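Local coordinates for sensor protein (Haloarcula marismortui ATCC 43049, PDB 3BWL) that probably serves as a sensor histidine kinase, represented here by one PAS domain that holds an indole aldehyde in its pocket, at residues Met29-Asp34 and Gln44-Glu49; Gly37-Val42 and Arg60-Phe65; Asp84-Phe89 and Glu104-Arg109. One frame throughout, in Å; residues are numbered along the deposited sequence. Where two conformers were deposited one is given.

Contact 1 of 3, residues Met29-Asp34 and Gln44-Glu49. With I3A (1H-indole-3-carbaldehyde), chain F.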
loop_
_atom_site.group_PDB
_atom_site.type_symbol
_atom_site.label_atom_id
_atom_site.label_comp_id
_atom_site.label_asym_id
_atom_site.label_seq_id
_atom_site.Cartn_x
_atom_site.Cartn_y
_atom_site.Cartn_z
HETATM N N MSE A 29 5.652 -4.553 2.862
HETATM C CA MSE A 29 6.328 -3.527 3.680
HETATM C C MSE A 29 6.313 -2.204 2.925
HETATM O O MSE A 29 6.461 -2.205 1.679
HETATM C CB MSE A 29 7.775 -3.945 3.899
HETATM C CG MSE A 29 7.884 -5.326 4.540
HETATM SE SE MSE A 29 9.660 -6.068 4.395
HETATM C CE MSE A 29 10.654 -4.732 5.341
ATOM N N ILE A 30 6.136 -1.088 3.662
ATOM C CA ILE A 30 6.183 0.240 3.061
ATOM C C ILE A 30 7.176 1.145 3.811
ATOM O O ILE A 30 7.167 1.200 5.042
ATOM C CB ILE A 30 4.809 0.906 3.144
ATOM C CG1 ILE A 30 3.752 0.022 2.475
ATOM C CG2 ILE A 30 4.887 2.338 2.475
ATOM C CD1 ILE A 30 2.283 0.611 2.579
ATOM N N ASP A 31 8.041 1.842 3.083
ATOM C CA ASP A 31 8.832 2.883 3.707
ATOM C C ASP A 31 8.808 4.085 2.776
ATOM O O ASP A 31 8.561 3.944 1.545
ATOM C CB ASP A 31 10.277 2.430 3.990
ATOM C CG ASP A 31 11.048 2.065 2.723
ATOM O OD1 ASP A 31 11.012 0.885 2.296
ATOM O OD2 ASP A 31 11.760 2.967 2.175
ATOM N N VAL A 32 8.998 5.251 3.380
ATOM C CA VAL A 32 9.095 6.533 2.676
ATOM C C VAL A 32 10.489 7.099 2.937
ATOM O O VAL A 32 10.908 7.177 4.109
ATOM C CB VAL A 32 7.992 7.545 3.165
ATOM C CG1 VAL A 32 8.105 8.865 2.393
ATOM C CG2 VAL A 32 6.605 6.932 2.936
ATOM N N LEU A 33 11.182 7.484 1.863
ATOM C CA LEU A 33 12.566 7.995 1.966
ATOM C C LEU A 33 12.629 9.426 1.483
ATOM O O LEU A 33 11.825 9.852 0.648
ATOM C CB LEU A 33 13.548 7.178 1.098
ATOM C CG LEU A 33 13.570 5.665 1.287
ATOM C CD1 LEU A 33 14.649 5.113 0.339
ATOM C CD2 LEU A 33 13.838 5.319 2.784
ATOM N N ASP A 34 13.573 10.188 2.010
ATOM C CA ASP A 34 13.872 11.464 1.366
ATOM C C ASP A 34 14.957 11.253 0.306
ATOM O O ASP A 34 15.429 10.119 0.109
ATOM C CB ASP A 34 14.221 12.556 2.387
ATOM C CG ASP A 34 15.568 12.351 3.053
ATOM O OD1 ASP A 34 16.402 11.569 2.546
ATOM O OD2 ASP A 34 15.807 13.044 4.080
ATOM N N GLN A 44 3.725 -0.514 9.885
ATOM C CA GLN A 44 3.950 -1.532 10.920
ATOM C C GLN A 44 4.498 -2.810 10.290
ATOM O O GLN A 44 5.345 -3.483 10.899
ATOM C CB GLN A 44 2.688 -1.805 11.755
ATOM C CG GLN A 44 2.863 -2.998 12.734
ATOM C CD GLN A 44 3.758 -2.681 13.924
ATOM O OE1 GLN A 44 3.429 -1.833 14.752
ATOM N NE2 GLN A 44 4.884 -3.388 14.027
ATOM N N ARG A 45 4.058 -3.120 9.057
ATOM C CA ARG A 45 4.535 -4.318 8.357
ATOM C C ARG A 45 6.088 -4.295 8.208
ATOM O O ARG A 45 6.747 -5.308 8.419
ATOM C CB ARG A 45 3.842 -4.481 6.995
ATOM C CG ARG A 45 4.134 -5.844 6.330
ATOM C CD ARG A 45 3.478 -7.018 7.017
ATOM N NE ARG A 45 2.009 -6.912 6.879
ATOM C CZ ARG A 45 1.103 -7.751 7.386
ATOM N NH1 ARG A 45 1.471 -8.799 8.097
ATOM N NH2 ARG A 45 -0.198 -7.542 7.164
ATOM N N PHE A 46 6.634 -3.155 7.816
ATOM C CA PHE A 46 8.090 -3.000 7.678
ATOM C C PHE A 46 8.785 -3.361 8.988
ATOM O O PHE A 46 9.714 -4.167 8.999
ATOM C CB PHE A 46 8.406 -1.562 7.267
ATOM C CG PHE A 46 9.865 -1.318 6.997
ATOM C CD1 PHE A 46 10.325 -1.264 5.691
ATOM C CD2 PHE A 46 10.758 -1.138 8.044
ATOM C CE1 PHE A 46 11.682 -1.050 5.410
ATOM C CE2 PHE A 46 12.130 -0.922 7.801
ATOM C CZ PHE A 46 12.584 -0.851 6.481
ATOM N N CYS A 47 8.325 -2.755 10.092
ATOM C CA CYS A 47 8.926 -2.951 11.418
ATOM C C CYS A 47 8.791 -4.415 11.881
ATOM O O CYS A 47 9.783 -5.052 12.348
ATOM C CB CYS A 47 8.258 -1.998 12.418
ATOM S SG CYS A 47 8.588 -0.298 12.037
ATOM N N ALA A 48 7.575 -4.942 11.763
ATOM C CA ALA A 48 7.293 -6.313 12.164
ATOM C C ALA A 48 8.119 -7.335 11.382
ATOM O O ALA A 48 8.715 -8.219 11.979
ATOM C CB ALA A 48 5.834 -6.621 12.004
ATOM N N GLU A 49 8.140 -7.210 10.062
ATOM C CA GLU A 49 8.870 -8.163 9.191
ATOM C C GLU A 49 10.371 -8.156 9.524
ATOM O O GLU A 49 10.993 -9.214 9.556
ATOM C CB GLU A 49 8.653 -7.835 7.720
ATOM C CG GLU A 49 7.182 -8.138 7.203
ATOM C CD GLU A 49 6.978 -9.570 6.717
ATOM O OE1 GLU A 49 7.595 -10.510 7.272
ATOM O OE2 GLU A 49 6.218 -9.750 5.736
HETATM O O I3A F . 13.149 1.987 0.057
HETATM C "C3'" I3A F . 13.528 0.837 0.251
HETATM C C3 I3A F . 14.788 0.340 -0.404
HETATM C C2 I3A F . 15.277 -0.963 -0.115
HETATM N N I3A F . 16.427 -1.021 -0.865
HETATM C C8 I3A F . 16.663 0.138 -1.543
HETATM C C9 I3A F . 15.653 1.052 -1.260
HETATM C C4 I3A F . 15.649 2.330 -1.858
HETATM C C5 I3A F . 16.719 2.695 -2.716
HETATM C C6 I3A F . 17.760 1.787 -2.974
HETATM C C7 I3A F . 17.721 0.504 -2.392
#
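Met29, present as selenomethionine, sets its methyl CE over one face of the Phe46 ring in a CH-pi contact, 3.9 Å from the ring centroid and 29° off the ring normal. The bend at its third torsion (60°) turns CE back over the ring, where Phe46 CD1 is the nearest atom, 3.5 Å from Met29 CE. The rest of the apolar packing runs along the helix: Met29 SE lies 3.9 Å from Glu49 CB, and Arg45 CG sits against the Met29 backbone. The charged ends of both helix residues are engaged elsewhere. Arg45 donates to the carbonyls of Ser26 and Asn25, while Glu49 OE2 forms a salt bridge with Arg86 of the second subunit. In the PAS fold built here, strand 29-33 lies inside the five-stranded antiparallel sheet, and helix 44-50 comes directly after edge strand 39-42. The helix segment passes the strand at 112°, their axes approaching to 6.2 Å. Asn43 OD1 ties the two elements, accepting from the backbone N of both Ile30 and Phe46. Polar atoms of the strand also border the Phe46 side chain: Ile30 O lies near Phe46 CB, and Asp31 OD1 approaches Phe46 CE1 obliquely at 3.7 Å. The carboxylate also meets the ligand, OD2 most closely: Asp31 OD2 is 2.7 Å from the aldehyde O of I3A, a separation consistent with a proton held by the acid. Leu33 CD1, 3.5 Å from the same I3A O, adds an apolar neighbour to this polar end of the ligand.

Contact 2 of 3, residues Gly37-Val42 and Arg60-Phe65. With I3A (1H-indole-3-carbaldehyde), chain F.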
loop_
_atom_site.group_PDB
_atom_site.type_symbol
_atom_site.label_atom_id
_atom_site.label_comp_id
_atom_site.label_asym_id
_atom_site.label_seq_id
_atom_site.Cartn_x
_atom_site.Cartn_y
_atom_site.Cartn_z
ATOM N N GLY A 37 18.010 9.213 1.122
ATOM C CA GLY A 37 17.883 7.813 1.533
ATOM C C GLY A 37 17.537 7.655 2.995
ATOM O O GLY A 37 17.504 6.516 3.503
ATOM N N THR A 38 17.235 8.763 3.662
ATOM C CA THR A 38 16.818 8.743 5.063
ATOM C C THR A 38 15.355 8.300 5.154
ATOM O O THR A 38 14.500 8.772 4.402
ATOM C CB THR A 38 17.033 10.115 5.745
ATOM O OG1 THR A 38 18.404 10.530 5.569
ATOM C CG2 THR A 38 16.665 10.053 7.250
ATOM N N ILE A 39 15.097 7.398 6.087
ATOM C CA ILE A 39 13.772 6.803 6.277
ATOM C C ILE A 39 12.904 7.789 7.042
ATOM O O ILE A 39 13.185 8.113 8.230
ATOM C CB ILE A 39 13.832 5.466 7.040
ATOM C CG1 ILE A 39 14.609 4.385 6.255
ATOM C CG2 ILE A 39 12.400 4.954 7.309
ATOM C CD1 ILE A 39 15.053 3.189 7.147
ATOM N N CYS A 40 11.867 8.293 6.364
ATOM C CA CYS A 40 10.994 9.309 6.918
ATOM C C CYS A 40 9.736 8.717 7.572
ATOM O O CYS A 40 9.208 9.265 8.551
ATOM C CB CYS A 40 10.565 10.260 5.808
ATOM S SG CYS A 40 11.914 11.261 5.200
ATOM N N GLU A 41 9.231 7.615 7.021
ATOM C CA GLU A 41 8.055 6.968 7.552
ATOM C C GLU A 41 8.194 5.499 7.159
ATOM O O GLU A 41 8.785 5.189 6.113
ATOM C CB GLU A 41 6.781 7.511 6.899
ATOM C CG GLU A 41 5.458 7.135 7.571
ATOM C CD GLU A 41 4.314 8.058 7.168
ATOM O OE1 GLU A 41 4.439 8.797 6.144
ATOM O OE2 GLU A 41 3.293 8.059 7.885
ATOM N N VAL A 42 7.597 4.638 7.984
ATOM C CA VAL A 42 7.515 3.191 7.750
ATOM C C VAL A 42 6.170 2.704 8.266
ATOM O O VAL A 42 5.620 3.289 9.225
ATOM C CB VAL A 42 8.618 2.367 8.484
ATOM C CG1 VAL A 42 10.005 2.544 7.826
ATOM C CG2 VAL A 42 8.696 2.719 9.985
ATOM N N ARG A 60 17.113 6.580 10.300
ATOM C CA ARG A 60 18.246 5.817 9.757
ATOM C C ARG A 60 18.236 5.870 8.225
ATOM O O ARG A 60 17.238 6.290 7.608
ATOM C CB ARG A 60 18.181 4.355 10.202
ATOM C CG ARG A 60 18.376 4.106 11.691
ATOM C CD ARG A 60 19.308 2.932 11.877
ATOM N NE ARG A 60 18.891 2.007 12.922
ATOM C CZ ARG A 60 19.434 0.806 13.124
ATOM N NH1 ARG A 60 20.442 0.380 12.364
ATOM N NH2 ARG A 60 18.971 0.034 14.093
ATOM N N SER A 61 19.343 5.434 7.615
ATOM C CA SER A 61 19.435 5.413 6.161
ATOM C C SER A 61 19.096 4.006 5.663
ATOM O O SER A 61 19.426 2.980 6.305
ATOM C CB SER A 61 20.823 5.850 5.698
ATOM O OG SER A 61 21.088 7.149 6.242
ATOM N N ILE A 62 18.491 3.952 4.491
ATOM C CA ILE A 62 18.038 2.641 3.991
ATOM C C ILE A 62 19.177 1.636 3.739
ATOM O O ILE A 62 18.970 0.393 3.866
ATOM C CB ILE A 62 17.109 2.792 2.758
ATOM C CG1 ILE A 62 16.337 1.490 2.452
ATOM C CG2 ILE A 62 17.925 3.305 1.537
ATOM C CD1 ILE A 62 15.301 1.069 3.515
ATOM N N TRP A 63 20.375 2.127 3.404
ATOM C CA TRP A 63 21.495 1.193 3.170
ATOM C C TRP A 63 21.909 0.483 4.461
ATOM O O TRP A 63 22.661 -0.485 4.391
ATOM C CB TRP A 63 22.706 1.912 2.578
ATOM C CG TRP A 63 23.165 3.091 3.372
ATOM C CD1 TRP A 63 24.002 3.067 4.445
ATOM C CD2 TRP A 63 22.879 4.477 3.111
ATOM N NE1 TRP A 63 24.223 4.341 4.901
ATOM C CE2 TRP A 63 23.567 5.230 4.083
ATOM C CE3 TRP A 63 22.113 5.146 2.152
ATOM C CZ2 TRP A 63 23.524 6.631 4.121
ATOM C CZ3 TRP A 63 22.042 6.565 2.204
ATOM C CH2 TRP A 63 22.751 7.282 3.178
ATOM N N GLU A 64 21.430 0.962 5.621
ATOM C CA GLU A 64 21.760 0.278 6.884
ATOM C C GLU A 64 21.007 -1.044 7.006
ATOM O O GLU A 64 21.413 -1.929 7.791
ATOM C CB GLU A 64 21.467 1.154 8.117
ATOM C CG GLU A 64 22.232 2.456 8.125
ATOM C CD GLU A 64 21.970 3.287 9.379
ATOM O OE1 GLU A 64 22.266 2.795 10.493
ATOM O OE2 GLU A 64 21.488 4.435 9.249
ATOM N N PHE A 65 19.921 -1.178 6.230
ATOM C CA PHE A 65 19.026 -2.335 6.291
ATOM C C PHE A 65 19.120 -3.254 5.065
ATOM O O PHE A 65 18.754 -4.379 5.167
ATOM C CB PHE A 65 17.560 -1.859 6.410
ATOM C CG PHE A 65 17.311 -1.118 7.671
ATOM C CD1 PHE A 65 17.104 -1.808 8.857
ATOM C CD2 PHE A 65 17.390 0.274 7.688
ATOM C CE1 PHE A 65 16.914 -1.140 10.042
ATOM C CE2 PHE A 65 17.234 0.961 8.866
ATOM C CZ PHE A 65 16.975 0.260 10.049
HETATM O O I3A F . 13.149 1.987 0.057
HETATM C "C3'" I3A F . 13.528 0.837 0.251
HETATM C C3 I3A F . 14.788 0.340 -0.404
HETATM C C2 I3A F . 15.277 -0.963 -0.115
HETATM N N I3A F . 16.427 -1.021 -0.865
HETATM C C8 I3A F . 16.663 0.138 -1.543
HETATM C C9 I3A F . 15.653 1.052 -1.260
HETATM C C4 I3A F . 15.649 2.330 -1.858
HETATM C C5 I3A F . 16.719 2.695 -2.716
HETATM C C6 I3A F . 17.760 1.787 -2.974
HETATM C C7 I3A F . 17.721 0.504 -2.392
HETATM O O HOH W 1 20.494 9.176 4.477
#
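Gly37 O takes the backbone N-H of Ile62 at 2.9 Å (156° at the hydrogen), while the CA-H of Ser61 approaches the same oxygen as a weaker second contact. Two residues on, the exchange is reversed: Ile39 N donates to Arg60 O across 2.9 Å in a nearly straight bond (169°), and Thr38 CA-H also faces that carbonyl. Thr38 and Ser61 are thus joined in a single backbone bridge. Their hydroxyls are linked by a water, 2.7 Å from Thr38 OG1 and 2.8 Å from Ser61 OG. Gly37, with no side chain, lets the Trp63 indole come close, Trp63 CZ3 lying beside Gly37 CA. Beside the backbone bonds the contact is apolar: Ile39 CD1 reaches obliquely to the Phe65 ring, 3.6 Å from Phe65 CE2, and also meets Ile62 CD1. Within 60-65 the turn is fastened by Glu64. Its OE2 accepts from Ser61 N at 2.9 Å and its OE1 forms a long salt bridge with Arg60 NH1 (3.6 Å), while Arg60 NE donates to the carbonyl of Glu56. Phe65 CZ lies against one face of the Arg60 guanidinium, offset toward its rim. Ile62, with CG1 anti to the backbone N (chi1 -165°), sends that branch to the ligand, 3.4 Å from I3A C3. Strand 39-42, which carries a classic beta bulge at Cys40 and Glu41 opposite Val32, is thereby pinned to the connection between helices 44-50 and 71-79, which forms one wall of the PAS-domain ligand pocket.

Contact 3 of 3, residues Asp84-Phe89 and Glu104-Arg109. With I3A (1H-indole-3-carbaldehyde), chain F.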
loop_
_atom_site.group_PDB
_atom_site.type_symbol
_atom_site.label_atom_id
_atom_site.label_comp_id
_atom_site.label_asym_id
_atom_site.label_seq_id
_atom_site.Cartn_x
_atom_site.Cartn_y
_atom_site.Cartn_z
ATOM N N ASP A 84 7.671 10.916 -10.457
ATOM C CA ASP A 84 6.618 9.954 -10.865
ATOM C C ASP A 84 7.109 8.666 -11.536
ATOM O O ASP A 84 6.287 7.795 -11.885
ATOM C CB ASP A 84 5.469 10.633 -11.656
ATOM C CG ASP A 84 4.565 11.493 -10.752
ATOM O OD1 ASP A 84 4.658 11.372 -9.503
ATOM O OD2 ASP A 84 3.746 12.295 -11.285
ATOM N N GLU A 85 8.430 8.529 -11.653
ATOM C CA GLU A 85 9.066 7.328 -12.177
ATOM C C GLU A 85 8.994 6.215 -11.151
ATOM O O GLU A 85 9.134 6.471 -9.954
ATOM C CB GLU A 85 10.545 7.561 -12.563
ATOM C CG GLU A 85 11.234 6.264 -13.127
ATOM C CD GLU A 85 12.678 6.496 -13.598
ATOM O OE1 GLU A 85 13.131 7.660 -13.553
ATOM O OE2 GLU A 85 13.338 5.509 -14.042
ATOM N N ARG A 86 8.744 5.002 -11.645
ATOM C CA ARG A 86 8.741 3.772 -10.834
ATOM C C ARG A 86 9.730 2.782 -11.410
ATOM O O ARG A 86 9.905 2.690 -12.637
ATOM C CB ARG A 86 7.365 3.097 -10.884
ATOM C CG ARG A 86 6.229 3.882 -10.287
ATOM C CD ARG A 86 4.904 3.130 -10.409
ATOM N NE ARG A 86 4.449 3.066 -11.808
ATOM C CZ ARG A 86 3.545 2.205 -12.301
ATOM N NH1 ARG A 86 2.976 1.249 -11.550
ATOM N NH2 ARG A 86 3.223 2.279 -13.585
ATOM N N ARG A 87 10.390 2.039 -10.524
ATOM C CA ARG A 87 11.299 0.963 -10.897
ATOM C C ARG A 87 11.148 -0.199 -9.930
ATOM O O ARG A 87 10.901 0.011 -8.748
ATOM C CB ARG A 87 12.753 1.428 -10.810
ATOM C CG ARG A 87 13.119 2.458 -11.798
ATOM C CD ARG A 87 14.642 2.489 -11.984
ATOM N NE ARG A 87 14.993 3.793 -12.487
ATOM C CZ ARG A 87 16.139 4.411 -12.243
ATOM N NH1 ARG A 87 17.079 3.828 -11.502
ATOM N NH2 ARG A 87 16.350 5.620 -12.763
ATOM N N LYS A 88 11.315 -1.420 -10.431
ATOM C CA LYS A 88 11.396 -2.609 -9.585
ATOM C C LYS A 88 12.828 -3.175 -9.597
ATOM O O LYS A 88 13.481 -3.263 -10.644
ATOM C CB LYS A 88 10.437 -3.690 -10.094
ATOM C CG LYS A 88 8.988 -3.273 -10.112
ATOM C CD LYS A 88 8.073 -4.445 -10.354
ATOM C CE LYS A 88 8.050 -4.850 -11.809
ATOM N NZ LYS A 88 7.051 -5.951 -12.022
ATOM N N PHE A 89 13.322 -3.557 -8.429
ATOM C CA PHE A 89 14.662 -4.107 -8.318
ATOM C C PHE A 89 14.758 -4.938 -7.055
ATOM O O PHE A 89 13.956 -4.783 -6.132
ATOM C CB PHE A 89 15.732 -2.995 -8.265
ATOM C CG PHE A 89 15.535 -2.014 -7.113
ATOM C CD1 PHE A 89 16.135 -2.237 -5.874
ATOM C CD2 PHE A 89 14.752 -0.871 -7.285
ATOM C CE1 PHE A 89 15.948 -1.347 -4.824
ATOM C CE2 PHE A 89 14.553 0.040 -6.240
ATOM C CZ PHE A 89 15.162 -0.198 -5.001
ATOM N N GLU A 104 11.664 -7.896 -3.594
ATOM C CA GLU A 104 11.590 -7.016 -4.747
ATOM C C GLU A 104 10.966 -5.718 -4.288
ATOM O O GLU A 104 9.808 -5.707 -3.791
ATOM C CB GLU A 104 10.774 -7.611 -5.889
ATOM C CG GLU A 104 10.706 -6.658 -7.090
ATOM C CD GLU A 104 9.843 -7.187 -8.209
ATOM O OE1 GLU A 104 8.608 -7.311 -8.015
ATOM O OE2 GLU A 104 10.385 -7.456 -9.303
ATOM N N VAL A 105 11.723 -4.634 -4.482
ATOM C CA VAL A 105 11.278 -3.303 -4.104
ATOM C C VAL A 105 10.646 -2.643 -5.308
ATOM O O VAL A 105 11.227 -2.672 -6.418
ATOM C CB VAL A 105 12.488 -2.397 -3.670
ATOM C CG1 VAL A 105 11.990 -1.074 -3.204
ATOM C CG2 VAL A 105 13.275 -3.047 -2.553
ATOM N N HIS A 106 9.431 -2.129 -5.138
ATOM C CA HIS A 106 8.838 -1.270 -6.186
ATOM C C HIS A 106 8.935 0.160 -5.654
ATOM O O HIS A 106 8.259 0.517 -4.690
ATOM C CB HIS A 106 7.359 -1.677 -6.475
ATOM C CG HIS A 106 6.832 -1.186 -7.786
ATOM N ND1 HIS A 106 5.591 -1.547 -8.266
ATOM C CD2 HIS A 106 7.377 -0.370 -8.727
ATOM C CE1 HIS A 106 5.390 -0.976 -9.449
ATOM N NE2 HIS A 106 6.465 -0.269 -9.759
ATOM N N LEU A 107 9.800 0.975 -6.305
ATOM C CA LEU A 107 10.111 2.271 -5.795
ATOM C C LEU A 107 9.539 3.375 -6.696
ATOM O O LEU A 107 9.618 3.292 -7.932
ATOM C CB LEU A 107 11.634 2.409 -5.715
ATOM C CG LEU A 107 12.254 3.690 -5.151
ATOM C CD1 LEU A 107 11.920 3.790 -3.677
ATOM C CD2 LEU A 107 13.765 3.620 -5.275
ATOM N N LEU A 108 9.000 4.411 -6.056
ATOM C CA LEU A 108 8.376 5.542 -6.750
ATOM C C LEU A 108 8.983 6.841 -6.261
ATOM O O LEU A 108 9.119 7.015 -5.059
ATOM C CB LEU A 108 6.868 5.570 -6.393
ATOM C CG LEU A 108 6.079 6.820 -6.809
ATOM C CD1 LEU A 108 6.009 7.016 -8.363
ATOM C CD2 LEU A 108 4.680 6.818 -6.218
ATOM N N ARG A 109 9.343 7.769 -7.162
ATOM C CA ARG A 109 9.701 9.120 -6.739
ATOM C C ARG A 109 8.439 9.946 -6.960
ATOM O O ARG A 109 7.826 9.850 -8.033
ATOM C CB ARG A 109 10.846 9.713 -7.606
ATOM C CG ARG A 109 11.216 11.146 -7.162
ATOM C CD ARG A 109 12.527 11.669 -7.793
ATOM N NE ARG A 109 13.258 12.464 -6.807
ATOM C CZ ARG A 109 14.581 12.622 -6.756
ATOM N NH1 ARG A 109 15.379 12.079 -7.670
ATOM N NH2 ARG A 109 15.105 13.343 -5.779
HETATM O O I3A F . 13.149 1.987 0.057
HETATM C "C3'" I3A F . 13.528 0.837 0.251
HETATM C C3 I3A F . 14.788 0.340 -0.404
HETATM C C2 I3A F . 15.277 -0.963 -0.115
HETATM N N I3A F . 16.427 -1.021 -0.865
HETATM C C8 I3A F . 16.663 0.138 -1.543
HETATM C C9 I3A F . 15.653 1.052 -1.260
HETATM C C4 I3A F . 15.649 2.330 -1.858
HETATM C C5 I3A F . 16.719 2.695 -2.716
HETATM C C6 I3A F . 17.760 1.787 -2.974
HETATM C C7 I3A F . 17.721 0.504 -2.392
HETATM O O HOH W 2 7.172 -8.148 -10.235
#
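Phe89 packs its ring beside Val105, whose CB stands over one face, 3.9 Å from the ring centroid and 21° off the normal. Phe89 CG sits between the backbone N and the carbonyl carbon (chi1 58°), and the ring lies alongside the valine, both side chains pointing the same way. At the ring edge Phe89 CE2 meets Leu107 CD2 at 3.8 Å, while Phe89 CE1 comes within 3.5 Å of I3A C7. Phe69 adds a second aromatic ring against Phe89. His106 and Lys88 form the counterpart on the other face of the sheet. Lys88 CG lies over the imidazole, 3.8 Å from its centroid and 20° off the normal, and Arg86 CB approaches obliquely, 3.7 Å from His106 NE2. His106 ND1 is hydrogen-bonded to Asp28 OD1 of the second subunit, which probably helps fix the ring's orientation. Beyond its bend at chi3, Lys88 ends near Glu104 without a direct salt bridge; a water 2.8 Å from Lys88 NZ and 2.8 Å from Glu104 OE1 spans them. That carboxylate oxygen also pairs with Arg123 of the second subunit. Reciprocal backbone bonds at Phe89-Val105 and Arg87-Leu107, including Leu107 N to Arg87 O at 2.8 Å, alternate with the non-hydrogen-bonded pairs Lys88-His106 and Arg86-Leu108. This is a regular antiparallel hairpin, formed by strands 86-94 and 100-112 at one edge of the PAS sheet: the Phe89-Val105-Leu107 side lines the indole pocket, and the Arg86-Lys88-His106-Leu108 side meets the partner subunit.

All three contacts reach one antiparallel sheet and border the same indole ligand. Contact 1 is core, its centre about 4 Å from the chain centre, and works by side-chain packing of a strand and a helix. Contacts 2 and 3, partly buried, lie farther out, about 9 and 12 Å from it, and rely on backbone bonds: one isolated bridge between strand and loop in contact 2, continuous strand pairing in contact 3. Contacts 1 and 2 touch through neighbouring strands 29-33 and 39-42; contact 3 sits toward the opposite edge, one face turned to the pocket and the other to the partner subunit. Contacts 1 and 3 meet at the dimer interface through Glu49 and Arg86 of different subunits.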